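Local coordinates for protein citrate synthase (Pyrobaculum aerophilum, PDB 2IBP) that probably catalyses the condensation of acetyl-CoA with oxaloacetate and water to give citrate and CoA, working as a thermophilic homodimer of interlinked chains, at residues P217-A222 / V373-H378; V29-T34 / A222-A227; A242-P247 / P365-S370; E63-L68 / Y207-A212; E81-R86 / I150-V155. All blocks are in the same frame, centred on the assembly; numbering follows the deposited sequence.

Interaction 1. Residues P217-A222 / V373-H378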
# COMPACT_ATOMS: atom_id res chain seq x y z
N PRO A 217 -3.13 -0.33 -12.89
CA PRO A 217 -2.36 -1.49 -12.46
C PRO A 217 -2.30 -1.56 -10.94
O PRO A 217 -2.79 -0.65 -10.23
CB PRO A 217 -0.97 -1.23 -13.05
CG PRO A 217 -0.89 0.23 -13.21
CD PRO A 217 -2.29 0.74 -13.44
N ALA A 218 -1.63 -2.58 -10.43
CA ALA A 218 -1.61 -2.81 -8.99
C ALA A 218 -1.08 -1.65 -8.17
O ALA A 218 -1.58 -1.38 -7.09
CB ALA A 218 -0.85 -4.10 -8.67
N SER A 219 -0.11 -0.90 -8.70
CA SER A 219 0.46 0.21 -7.95
C SER A 219 -0.58 1.33 -7.81
O SER A 219 -0.83 1.86 -6.73
CB SER A 219 1.75 0.72 -8.59
OG SER A 219 1.53 1.09 -9.92
N THR A 220 -1.24 1.64 -8.92
CA THR A 220 -2.31 2.65 -8.90
C THR A 220 -3.47 2.19 -8.01
O THR A 220 -4.06 2.98 -7.28
CB THR A 220 -2.77 2.93 -10.32
OG1 THR A 220 -1.63 3.34 -11.09
CG2 THR A 220 -3.82 4.01 -10.37
N PHE A 221 -3.75 0.89 -8.04
CA PHE A 221 -4.79 0.34 -7.18
C PHE A 221 -4.42 0.46 -5.71
O PHE A 221 -5.26 0.85 -4.88
CB PHE A 221 -5.07 -1.10 -7.56
CG PHE A 221 -6.26 -1.70 -6.88
CD1 PHE A 221 -7.42 -0.96 -6.70
CD2 PHE A 221 -6.29 -3.06 -6.61
CE1 PHE A 221 -8.52 -1.53 -6.14
CE2 PHE A 221 -7.42 -3.63 -6.05
CZ PHE A 221 -8.53 -2.86 -5.83
N ALA A 222 -3.16 0.14 -5.38
CA ALA A 222 -2.66 0.25 -4.00
C ALA A 222 -2.86 1.68 -3.50
O ALA A 222 -3.30 1.89 -2.38
CB ALA A 222 -1.19 -0.12 -3.91
N VAL A 373 2.75 11.02 -11.19
CA VAL A 373 1.69 11.96 -11.53
C VAL A 373 0.35 11.24 -11.75
O VAL A 373 -0.69 11.73 -11.33
CB VAL A 373 2.03 12.91 -12.69
CG1 VAL A 373 2.15 12.18 -14.02
CG2 VAL A 373 0.97 14.02 -12.76
N GLY A 374 0.39 10.08 -12.40
CA GLY A 374 -0.82 9.29 -12.57
C GLY A 374 -1.36 8.87 -11.22
O GLY A 374 -2.55 8.99 -10.95
N TRP A 375 -0.49 8.41 -10.33
CA TRP A 375 -0.94 7.97 -9.02
C TRP A 375 -1.67 9.07 -8.28
O TRP A 375 -2.78 8.85 -7.81
CB TRP A 375 0.22 7.48 -8.17
CG TRP A 375 0.89 6.24 -8.66
CD1 TRP A 375 0.32 5.21 -9.30
CD2 TRP A 375 2.23 5.84 -8.35
NE1 TRP A 375 1.25 4.22 -9.52
CE2 TRP A 375 2.43 4.59 -8.95
CE3 TRP A 375 3.30 6.44 -7.68
CZ2 TRP A 375 3.65 3.92 -8.89
CZ3 TRP A 375 4.52 5.79 -7.64
CH2 TRP A 375 4.68 4.54 -8.25
N VAL A 376 -1.04 10.24 -8.18
CA VAL A 376 -1.66 11.34 -7.44
C VAL A 376 -2.95 11.82 -8.13
O VAL A 376 -3.96 12.09 -7.45
CB VAL A 376 -0.69 12.48 -7.08
CG1 VAL A 376 0.43 11.93 -6.21
CG2 VAL A 376 -0.13 13.15 -8.34
N ALA A 377 -2.96 11.88 -9.45
CA ALA A 377 -4.17 12.28 -10.19
C ALA A 377 -5.30 11.30 -9.89
O ALA A 377 -6.46 11.68 -9.73
CB ALA A 377 -3.91 12.33 -11.69
N HIS A 378 -4.96 10.01 -9.87
CA HIS A 378 -5.96 8.97 -9.61
C HIS A 378 -6.53 9.08 -8.21
O HIS A 378 -7.72 8.96 -8.03
CB HIS A 378 -5.40 7.58 -9.85
CG HIS A 378 -5.50 7.13 -11.26
ND1 HIS A 378 -6.65 6.55 -11.78
CD2 HIS A 378 -4.59 7.10 -12.26
CE1 HIS A 378 -6.44 6.23 -13.04
NE2 HIS A 378 -5.20 6.56 -13.36
O HOH W 1 0.76 2.51 -11.83
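Thr220 lies between Trp375 and His378, and its two branches divide the work. CB itself comes within 4.0 Å of Trp375 CD1. With OG1 lying beside the backbone N (chi1 -56°), the hydroxyl faces the indole while CG2 is left to face the imidazole. Thr220 OG1 reaches the indole edge in the ring plane, 3.2 Å from Trp375 CD1, and accepts a bond from a water at 2.6 Å. The same water accepts from Trp375 NE1 at 2.9 Å and also bonds to Ser219 OG, so one solvent molecule joins three polar groups where the two helices meet. Ser219 OG has a further partner in His249 NE2. At the other tip, Thr220 CG2 makes a CH-pi contact over one face of His378, 3.8 Å from the ring centroid. Lys32 and Asp213 bond to the two nitrogens of that ring, fixing its rotation beneath the methyl. The axes of 218-222 and 373-378 cross at -39°, 9.5 Å apart at their closest. Helix 363-382 runs through the interior here, packed on helices 62-71, 141-169 and 233-244, while the Phe221 ring of helix 218-227 meets Phe221 of the second subunit.

Interaction 2. Residues V29-T34 / A222-A227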
# COMPACT_ATOMS: atom_id res chain seq x y z
N VAL A 29 -12.61 -5.84 -12.78
CA VAL A 29 -13.65 -5.34 -11.91
C VAL A 29 -13.54 -3.82 -11.81
O VAL A 29 -12.46 -3.30 -11.57
CB VAL A 29 -13.57 -5.98 -10.52
CG1 VAL A 29 -14.65 -5.42 -9.61
CG2 VAL A 29 -13.68 -7.50 -10.63
N LEU A 30 -14.65 -3.13 -12.08
CA LEU A 30 -14.69 -1.68 -12.06
C LEU A 30 -14.60 -1.12 -10.65
O LEU A 30 -15.27 -1.62 -9.74
CB LEU A 30 -15.98 -1.19 -12.73
CG LEU A 30 -16.06 -1.43 -14.25
CD1 LEU A 30 -17.48 -1.24 -14.76
CD2 LEU A 30 -15.08 -0.52 -15.01
N ILE A 31 -13.78 -0.09 -10.46
CA ILE A 31 -13.68 0.57 -9.17
C ILE A 31 -14.13 2.03 -9.20
O ILE A 31 -14.37 2.64 -8.16
CB ILE A 31 -12.26 0.46 -8.57
CG1 ILE A 31 -11.21 1.15 -9.44
CG2 ILE A 31 -11.88 -1.01 -8.39
CD1 ILE A 31 -9.86 1.27 -8.75
N LYS A 32 -14.25 2.59 -10.41
CA LYS A 32 -14.63 3.98 -10.58
C LYS A 32 -14.71 4.33 -12.06
O LYS A 32 -14.36 3.53 -12.92
CB LYS A 32 -13.57 4.91 -9.99
CG LYS A 32 -12.24 4.90 -10.76
CD LYS A 32 -11.30 5.97 -10.23
CE LYS A 32 -9.98 5.93 -10.97
NZ LYS A 32 -9.04 6.96 -10.48
N SER A 33 -15.24 5.53 -12.30
CA SER A 33 -15.18 6.14 -13.62
C SER A 33 -13.97 7.05 -13.56
O SER A 33 -13.64 7.61 -12.50
CB SER A 33 -16.45 6.92 -13.92
OG SER A 33 -17.53 6.04 -14.16
N THR A 34 -13.31 7.23 -14.70
CA THR A 34 -12.14 8.05 -14.75
C THR A 34 -12.05 8.82 -16.04
O THR A 34 -12.64 8.43 -17.05
CB THR A 34 -10.86 7.18 -14.67
OG1 THR A 34 -9.70 8.00 -14.52
CG2 THR A 34 -10.73 6.28 -15.90
N ALA A 222 -3.16 0.14 -5.38
CA ALA A 222 -2.66 0.25 -4.00
C ALA A 222 -2.86 1.68 -3.50
O ALA A 222 -3.30 1.89 -2.38
CB ALA A 222 -1.19 -0.12 -3.91
N ALA A 223 -2.53 2.65 -4.34
CA ALA A 223 -2.74 4.06 -3.99
C ALA A 223 -4.21 4.33 -3.70
O ALA A 223 -4.53 5.07 -2.76
CB ALA A 223 -2.24 4.96 -5.12
N HIS A 224 -5.12 3.75 -4.50
CA HIS A 224 -6.56 3.91 -4.25
C HIS A 224 -6.96 3.33 -2.92
O HIS A 224 -7.78 3.89 -2.21
CB HIS A 224 -7.41 3.22 -5.31
CG HIS A 224 -7.58 4.00 -6.58
ND1 HIS A 224 -6.66 3.95 -7.60
CD2 HIS A 224 -8.59 4.78 -7.01
CE1 HIS A 224 -7.11 4.68 -8.62
NE2 HIS A 224 -8.27 5.20 -8.28
N VAL A 225 -6.48 2.13 -2.63
CA VAL A 225 -6.89 1.46 -1.39
C VAL A 225 -6.47 2.28 -0.17
O VAL A 225 -7.24 2.48 0.76
CB VAL A 225 -6.36 0.02 -1.33
CG1 VAL A 225 -6.67 -0.61 0.04
CG2 VAL A 225 -6.98 -0.80 -2.44
N VAL A 226 -5.23 2.74 -0.19
CA VAL A 226 -4.71 3.54 0.89
C VAL A 226 -5.45 4.87 0.95
O VAL A 226 -5.92 5.27 2.00
CB VAL A 226 -3.19 3.75 0.75
CG1 VAL A 226 -2.69 4.82 1.72
CG2 VAL A 226 -2.47 2.42 0.95
N ALA A 227 -5.61 5.53 -0.20
CA ALA A 227 -6.30 6.81 -0.21
C ALA A 227 -7.74 6.69 0.22
O ALA A 227 -8.31 7.64 0.78
CB ALA A 227 -6.22 7.45 -1.58
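His224 has the largest share of the buried surface, and Lys32 and Ile31 meet its ring in two different ways. Lys32 NZ lies at the ring edge, only 4° from the plane, and donates to His224 NE2 at 2.9 Å. The lysine chain is fully extended beyond CG, which carries the ammonium across from the strand and brings Lys32 CE to 3.3 Å from His224 NE2. Ile31 approaches from above: its CD1 sits over the middle of one face, 4.1 Å from the centroid of the His224 ring and 7° off the ring normal, a CH-pi contact. The other ring nitrogen, His224 ND1, bonds to Thr220 O one turn earlier in the helix, so the imidazole is gripped at both nitrogens and its rotation is set.

The strand 30-34 is one of the short strands of this mostly helical citrate synthase fold. It pairs in a parallel beta ladder with a strand of the second subunit, so the contact links the helical body to a sheet that continues through the dimer interface.

Replacing His224 by alanine is likely to deprive Lys32 of one acceptor and to leave the terminal methyl of Ile31 without the ring face it covers. The principal partner of the ammonium group is Glu381, through a salt bridge; the nearby carboxylate probably steadies its positive charge in this buried position. Tyr382 also meets the imidazole, with the two ring planes about 80° apart.

Interaction 3. Residues A242-P247 / P365-S370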
# COMPACT_ATOMS: atom_id res chain seq x y z
N ALA A 242 5.47 0.50 -3.06
CA ALA A 242 5.57 -0.85 -2.48
C ALA A 242 5.06 -1.88 -3.48
O ALA A 242 5.65 -2.93 -3.68
CB ALA A 242 4.77 -0.90 -1.19
N ALA A 243 3.95 -1.58 -4.13
CA ALA A 243 3.40 -2.52 -5.09
C ALA A 243 4.27 -2.59 -6.34
O ALA A 243 4.52 -3.66 -6.90
CB ALA A 243 1.96 -2.12 -5.48
N LEU A 244 4.70 -1.42 -6.80
CA LEU A 244 5.50 -1.31 -8.01
C LEU A 244 6.79 -2.14 -7.93
O LEU A 244 7.29 -2.61 -8.94
CB LEU A 244 5.84 0.15 -8.25
CG LEU A 244 6.71 0.41 -9.47
CD1 LEU A 244 6.00 -0.06 -10.70
CD2 LEU A 244 7.03 1.88 -9.58
N LYS A 245 7.31 -2.29 -6.73
CA LYS A 245 8.56 -2.99 -6.48
C LYS A 245 8.49 -4.48 -6.82
O LYS A 245 9.53 -5.11 -7.05
CB LYS A 245 8.83 -2.84 -4.98
CG LYS A 245 10.12 -3.31 -4.47
CD LYS A 245 10.19 -2.95 -2.99
CE LYS A 245 11.36 -3.59 -2.35
NZ LYS A 245 11.25 -5.06 -2.47
N GLY A 246 7.28 -5.05 -6.84
CA GLY A 246 7.09 -6.49 -7.05
C GLY A 246 7.45 -6.89 -8.46
O GLY A 246 7.18 -6.15 -9.41
N PRO A 247 8.03 -8.08 -8.62
CA PRO A 247 8.48 -8.50 -9.96
C PRO A 247 7.37 -8.70 -11.00
O PRO A 247 7.67 -8.75 -12.20
CB PRO A 247 9.21 -9.83 -9.69
CG PRO A 247 8.68 -10.30 -8.38
CD PRO A 247 8.40 -9.06 -7.58
N PRO A 365 12.66 2.68 -10.24
CA PRO A 365 12.55 4.01 -9.66
C PRO A 365 12.23 5.11 -10.69
O PRO A 365 11.43 6.00 -10.42
CB PRO A 365 13.91 4.21 -9.01
CG PRO A 365 14.23 2.83 -8.50
CD PRO A 365 13.74 1.90 -9.59
N ILE A 366 12.83 5.05 -11.87
CA ILE A 366 12.52 6.04 -12.92
C ILE A 366 11.07 5.88 -13.40
O ILE A 366 10.38 6.87 -13.67
CB ILE A 366 13.52 5.98 -14.06
CG1 ILE A 366 14.89 6.41 -13.51
CG2 ILE A 366 13.12 6.92 -15.21
CD1 ILE A 366 16.06 6.11 -14.43
N PHE A 367 10.58 4.65 -13.49
CA PHE A 367 9.17 4.44 -13.79
C PHE A 367 8.29 5.17 -12.74
O PHE A 367 7.30 5.82 -13.08
CB PHE A 367 8.84 2.95 -13.80
CG PHE A 367 7.42 2.64 -14.14
CD1 PHE A 367 7.02 2.39 -15.44
CD2 PHE A 367 6.45 2.59 -13.15
CE1 PHE A 367 5.70 2.09 -15.74
CE2 PHE A 367 5.14 2.27 -13.44
CZ PHE A 367 4.77 1.99 -14.73
N ALA A 368 8.64 5.04 -11.46
CA ALA A 368 7.95 5.75 -10.37
C ALA A 368 8.00 7.28 -10.58
O ALA A 368 7.03 7.99 -10.31
CB ALA A 368 8.58 5.39 -9.00
N MET A 369 9.14 7.79 -11.02
CA MET A 369 9.27 9.22 -11.32
C MET A 369 8.27 9.65 -12.38
O MET A 369 7.77 10.77 -12.34
CB MET A 369 10.68 9.56 -11.80
CG MET A 369 11.68 9.56 -10.68
SD MET A 369 13.36 9.39 -11.30
CE MET A 369 13.33 10.46 -12.74
N SER A 370 7.99 8.77 -13.33
CA SER A 370 7.01 9.06 -14.34
C SER A 370 5.58 8.93 -13.81
O SER A 370 4.76 9.87 -13.88
CB SER A 370 7.17 8.09 -15.51
OG SER A 370 6.14 8.29 -16.44
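In the mainly helical fold of citrate synthase, Leu244 of helix 233-244 packs against Phe367 and Ala368 of helix 363-382. The contact borders the probable catalytic region: the side chain of Phe367 is about 6 Å from that of Asp346 and about 9 Å from that of His289, both predicted active-site residues. No hydrogen bond crosses between 242-247 and 365-370, and the attachment is wholly apolar.

Leu244 supplies rather more than half of the buried surface. With CG anti to the backbone N (chi1 178°), the leucine extends from its helix and sets both methyls against the other. They then divide: CD1 meets the aromatic ring, whereas CD2 touches both that ring and the methyl of Ala368. Phe367 likewise has CG anti to its own backbone N (chi1 -179°), which swings the ring to the flank of its helix and into the path of the leucine. Only one side of the phenyl, the CD2 and CE2 carbons, takes part. Ala368 has just CB to offer. Leu244 CA and Ala368 CA, the nearest pair of CA atoms across the contact, are 7.8 Å apart.

Thr364 and Trp375 of helix 363-382 also touch Leu244, so the leucine lies against more than one turn of that helix. The segment 242-247 also meets the second subunit, where Lys245 forms a salt bridge with Asp232 of that chain. The tightest approach between the two segments is Leu244 CD1 to Phe367 CD2 at 3.6 Å, with CE2 of the same ring following at 3.7 Å from that methyl.

Interaction 4. Residues E63-L68 / Y207-A212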
# COMPACT_ATOMS: atom_id res chain seq x y z
N GLU A 63 6.77 18.38 -17.84
CA GLU A 63 6.15 19.43 -17.04
C GLU A 63 4.72 19.69 -17.52
O GLU A 63 3.79 19.69 -16.73
CB GLU A 63 6.94 20.74 -17.10
CG GLU A 63 8.32 20.70 -16.41
CD GLU A 63 9.46 20.20 -17.30
OE1 GLU A 63 9.21 19.45 -18.28
OE2 GLU A 63 10.62 20.55 -16.99
N GLU A 64 4.55 19.85 -18.82
CA GLU A 64 3.22 20.13 -19.36
C GLU A 64 2.28 18.94 -19.27
O GLU A 64 1.10 19.08 -18.96
CB GLU A 64 3.33 20.64 -20.79
CG GLU A 64 2.03 21.15 -21.36
CD GLU A 64 2.21 21.66 -22.77
OE1 GLU A 64 2.47 20.84 -23.67
OE2 GLU A 64 2.01 22.89 -22.98
N VAL A 65 2.79 17.74 -19.56
CA VAL A 65 1.98 16.54 -19.49
C VAL A 65 1.56 16.26 -18.05
O VAL A 65 0.44 15.83 -17.81
CB VAL A 65 2.72 15.34 -20.11
CG1 VAL A 65 2.05 14.03 -19.72
CG2 VAL A 65 2.81 15.52 -21.61
N SER A 66 2.46 16.49 -17.10
CA SER A 66 2.12 16.26 -15.70
C SER A 66 1.02 17.24 -15.28
O SER A 66 0.07 16.87 -14.56
CB SER A 66 3.35 16.31 -14.78
OG SER A 66 3.97 17.58 -14.73
N TYR A 67 1.11 18.48 -15.75
CA TYR A 67 0.06 19.46 -15.46
C TYR A 67 -1.26 18.93 -16.00
O TYR A 67 -2.27 18.95 -15.31
CB TYR A 67 0.37 20.81 -16.12
CG TYR A 67 -0.62 21.91 -15.77
CD1 TYR A 67 -0.31 22.86 -14.81
CD2 TYR A 67 -1.89 21.92 -16.34
CE1 TYR A 67 -1.23 23.83 -14.44
CE2 TYR A 67 -2.81 22.90 -15.97
CZ TYR A 67 -2.47 23.85 -15.03
OH TYR A 67 -3.39 24.83 -14.69
N LEU A 68 -1.24 18.52 -17.26
CA LEU A 68 -2.41 17.96 -17.92
C LEU A 68 -3.02 16.79 -17.13
O LEU A 68 -4.21 16.76 -16.89
CB LEU A 68 -2.01 17.50 -19.31
CG LEU A 68 -3.07 16.75 -20.10
CD1 LEU A 68 -4.32 17.60 -20.36
CD2 LEU A 68 -2.49 16.24 -21.42
N TYR A 207 10.55 9.43 -21.81
CA TYR A 207 10.20 8.28 -20.99
C TYR A 207 9.17 8.69 -19.93
O TYR A 207 8.18 7.99 -19.71
CB TYR A 207 11.43 7.71 -20.32
CG TYR A 207 11.11 6.51 -19.46
CD1 TYR A 207 11.19 5.22 -19.97
CD2 TYR A 207 10.63 6.68 -18.17
CE1 TYR A 207 10.84 4.13 -19.19
CE2 TYR A 207 10.28 5.60 -17.40
CZ TYR A 207 10.37 4.34 -17.92
OH TYR A 207 10.00 3.28 -17.15
N LEU A 208 9.40 9.84 -19.31
CA LEU A 208 8.50 10.30 -18.26
C LEU A 208 7.11 10.56 -18.82
O LEU A 208 6.11 10.23 -18.21
CB LEU A 208 9.06 11.54 -17.55
CG LEU A 208 10.33 11.38 -16.75
CD1 LEU A 208 10.77 12.71 -16.19
CD2 LEU A 208 10.23 10.35 -15.64
N ILE A 209 7.04 11.20 -19.98
CA ILE A 209 5.75 11.41 -20.61
C ILE A 209 5.07 10.07 -20.89
O ILE A 209 3.91 9.86 -20.57
CB ILE A 209 5.90 12.14 -21.96
CG1 ILE A 209 6.38 13.57 -21.70
CG2 ILE A 209 4.59 12.10 -22.75
CD1 ILE A 209 6.75 14.34 -22.96
N LEU A 210 5.82 9.16 -21.48
CA LEU A 210 5.23 7.92 -21.96
C LEU A 210 4.71 7.00 -20.89
O LEU A 210 3.84 6.21 -21.17
CB LEU A 210 6.20 7.15 -22.85
CG LEU A 210 6.56 7.81 -24.19
CD1 LEU A 210 7.60 6.91 -24.86
CD2 LEU A 210 5.34 8.04 -25.08
N HIS A 211 5.24 7.10 -19.68
CA HIS A 211 4.83 6.19 -18.61
C HIS A 211 4.02 6.86 -17.53
O HIS A 211 3.74 6.24 -16.50
CB HIS A 211 6.07 5.51 -18.04
CG HIS A 211 6.79 4.66 -19.04
ND1 HIS A 211 7.60 5.19 -20.02
CD2 HIS A 211 6.76 3.32 -19.26
CE1 HIS A 211 8.01 4.21 -20.82
NE2 HIS A 211 7.53 3.07 -20.37
N ALA A 212 3.58 8.10 -17.78
CA ALA A 212 2.89 8.90 -16.77
C ALA A 212 1.62 8.28 -16.20
O ALA A 212 1.32 8.46 -15.01
CB ALA A 212 2.63 10.29 -17.29
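Tyr207 O is gripped by two N-H groups of His211, at the end of the helix that brings Ile209 against Val65. One bond is the helical backbone bond from His211 N, at 3.1 Å; the other, from His211 ND1, is shorter at 2.9 Å, with an N-H...O angle of 162°. The carbonyl oxygen lies close to the imidazole plane, whereas ND1 approaches tilted from the plane of the carbonyl. The ring, folded back in this way, places ND1 over the centre of the Tyr207 ring. Since His211 is the first residue to leave helical geometry, this double hold pins the chain where it turns toward Ala212.

The contact itself is apolar. Val65 CG1 is anti to its backbone N (chi1 165°), which leaves CG2 beside that N and facing the other helix. Val65 CG2 touches Ile209 CG2 at 4.0 Å, and its distance to Ile209 CG1 is almost the same, so the methyl rests against the fork of the isoleucine. The two side chains cross at about a right angle. Val65 CG1 reaches Ala212 CB more loosely, at 4.5 Å.

Helix 53-59 lies beside both partners, with Leu56 on Val65 and Ile53 on Ile209. Helix 363-382 places Val373 on both Ala212 and Ser66, so helix 62-71 is packed with helices 53-59, 198-210 and 363-382 in the helical body of the subunit.

Interaction 5. Residues E81-R86 / I150-V155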
# COMPACT_ATOMS: atom_id res chain seq x y z
N GLU A 81 4.13 28.44 -16.57
CA GLU A 81 5.25 29.14 -15.95
C GLU A 81 5.18 29.04 -14.43
O GLU A 81 6.17 28.71 -13.77
CB GLU A 81 5.27 30.61 -16.37
CG GLU A 81 5.69 30.82 -17.80
CD GLU A 81 5.53 32.26 -18.27
OE1 GLU A 81 4.92 33.07 -17.54
OE2 GLU A 81 5.99 32.57 -19.39
N ASP A 82 4.01 29.32 -13.86
CA ASP A 82 3.84 29.26 -12.41
C ASP A 82 4.04 27.84 -11.87
O ASP A 82 4.66 27.64 -10.84
CB ASP A 82 2.47 29.80 -12.00
CG ASP A 82 2.33 31.29 -12.28
OD1 ASP A 82 3.36 31.96 -12.55
OD2 ASP A 82 1.18 31.80 -12.19
N TYR A 83 3.48 26.87 -12.58
CA TYR A 83 3.61 25.45 -12.21
C TYR A 83 5.08 25.02 -12.23
O TYR A 83 5.57 24.37 -11.28
CB TYR A 83 2.80 24.61 -13.20
CG TYR A 83 2.91 23.12 -13.02
CD1 TYR A 83 2.18 22.47 -12.03
CD2 TYR A 83 3.58 22.34 -13.95
CE1 TYR A 83 2.25 21.08 -11.89
CE2 TYR A 83 3.66 20.96 -13.81
CZ TYR A 83 2.99 20.34 -12.80
OH TYR A 83 3.01 18.96 -12.69
N ILE A 84 5.76 25.34 -13.31
CA ILE A 84 7.17 25.00 -13.44
C ILE A 84 7.96 25.58 -12.28
O ILE A 84 8.77 24.90 -11.65
CB ILE A 84 7.73 25.43 -14.80
CG1 ILE A 84 7.18 24.49 -15.88
CG2 ILE A 84 9.23 25.46 -14.77
CD1 ILE A 84 7.59 24.85 -17.29
N ASN A 85 7.67 26.84 -11.92
CA ASN A 85 8.36 27.46 -10.80
C ASN A 85 8.05 26.81 -9.45
O ASN A 85 8.93 26.66 -8.63
CB ASN A 85 8.04 28.94 -10.74
CG ASN A 85 8.90 29.76 -11.68
OD1 ASN A 85 10.02 29.35 -12.02
ND2 ASN A 85 8.43 30.94 -12.05
N ARG A 86 6.80 26.39 -9.25
CA ARG A 86 6.44 25.72 -8.01
C ARG A 86 7.17 24.39 -7.94
O ARG A 86 7.77 24.05 -6.93
CB ARG A 86 4.93 25.48 -7.90
CG ARG A 86 4.10 26.75 -7.72
CD ARG A 86 2.66 26.42 -7.33
NE ARG A 86 1.96 25.58 -8.30
CZ ARG A 86 1.25 26.04 -9.32
NH1 ARG A 86 1.24 27.34 -9.60
NH2 ARG A 86 0.63 25.19 -10.12
N ILE A 150 0.24 19.24 -2.65
CA ILE A 150 0.94 18.02 -2.23
C ILE A 150 1.23 17.12 -3.42
O ILE A 150 2.32 16.53 -3.52
CB ILE A 150 0.15 17.27 -1.14
CG1 ILE A 150 0.08 18.15 0.12
CG2 ILE A 150 0.81 15.91 -0.83
CD1 ILE A 150 -1.03 17.79 1.10
N ALA A 151 0.24 16.97 -4.30
CA ALA A 151 0.40 16.18 -5.52
C ALA A 151 1.57 16.73 -6.35
O ALA A 151 2.44 15.97 -6.79
CB ALA A 151 -0.89 16.16 -6.33
N GLU A 152 1.64 18.05 -6.51
CA GLU A 152 2.76 18.67 -7.22
C GLU A 152 4.11 18.37 -6.55
O GLU A 152 5.09 18.04 -7.21
CB GLU A 152 2.57 20.19 -7.32
CG GLU A 152 1.44 20.58 -8.20
CD GLU A 152 1.31 22.08 -8.37
OE1 GLU A 152 2.11 22.85 -7.77
OE2 GLU A 152 0.43 22.49 -9.15
N LYS A 153 4.14 18.41 -5.23
CA LYS A 153 5.36 18.15 -4.50
C LYS A 153 5.83 16.74 -4.74
O LYS A 153 7.02 16.50 -4.90
CB LYS A 153 5.17 18.37 -3.01
CG LYS A 153 5.05 19.81 -2.62
CD LYS A 153 4.74 19.91 -1.17
CE LYS A 153 4.55 21.31 -0.71
NZ LYS A 153 4.12 21.27 0.72
N LEU A 154 4.90 15.79 -4.71
CA LEU A 154 5.28 14.38 -4.95
C LEU A 154 5.88 14.17 -6.36
O LEU A 154 6.87 13.46 -6.53
CB LEU A 154 4.04 13.50 -4.75
CG LEU A 154 3.78 13.22 -3.26
CD1 LEU A 154 2.33 12.90 -2.96
CD2 LEU A 154 4.70 12.12 -2.73
N VAL A 155 5.29 14.82 -7.35
CA VAL A 155 5.79 14.71 -8.71
C VAL A 155 7.18 15.37 -8.79
O VAL A 155 8.11 14.85 -9.40
CB VAL A 155 4.81 15.37 -9.68
CG1 VAL A 155 5.40 15.43 -11.10
CG2 VAL A 155 3.48 14.63 -9.65
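Arg86 grips Glu152 side-on with two nitrogens, one to each carboxylate oxygen. Arg86 NE donates to Glu152 OE1 at 2.8 Å and nearly straight (174°), while Arg86 NH2 donates to Glu152 OE2 at 2.9 Å. Both oxygens use their syn lone pairs, and the guanidinium and carboxylate planes are nearly coplanar, 15° apart. The arginine bends at chi3 (-58°), folding its head back so that one face lies over Tyr83 CA of its own helix. The glutamate chain stays extended and reaches across to it.

Tyr83 adds a second contact. Glu152 OE2 lies in the plane of its ring, at the edge, 3.4 Å from Tyr83 CD1. A second bond, to Tyr71 OH, holds the same oxygen. Were Arg86 an alanine, the buried Glu152 carboxylate would probably lose its opposing charge, with Tyr71 left to hold only one of its oxygens.

Farther out, Tyr83 OH bonds to Ser66 OG, and the ring of Tyr67 meets that of Tyr83 edge-to-face, fixing the tyrosine against helix 62-71. Leu70 of that helix touches Glu152, so helix 62-71 borders the ion pair joining helix 77-90 to helix 141-169, which packs on helices 233-244 and 363-382 with its other residues.

In the fold
Helix 363-382 carries one side of interactions 1 and 3, and interactions 1 and 2 share helix 218-227. Interaction 3 lies nearest the centre of the chain and is purely apolar. Interaction 1, also buried, adds a water and a CH-pi contact. Interaction 4 is again hydrophobic across its helices, whereas interactions 2 and 5 depend on charged groups. Of these, interaction 2 adjoins the dimer interface, and its Lys32 NZ also bonds to His378 ND1 of interaction 1. Interaction 5, the most peripheral, has a partly exposed arginine and no contact with the second subunit. Ser66 OG and Tyr83 OH tie interactions 4 and 5; Ser370 OG and Leu208 O tie 3 and 4.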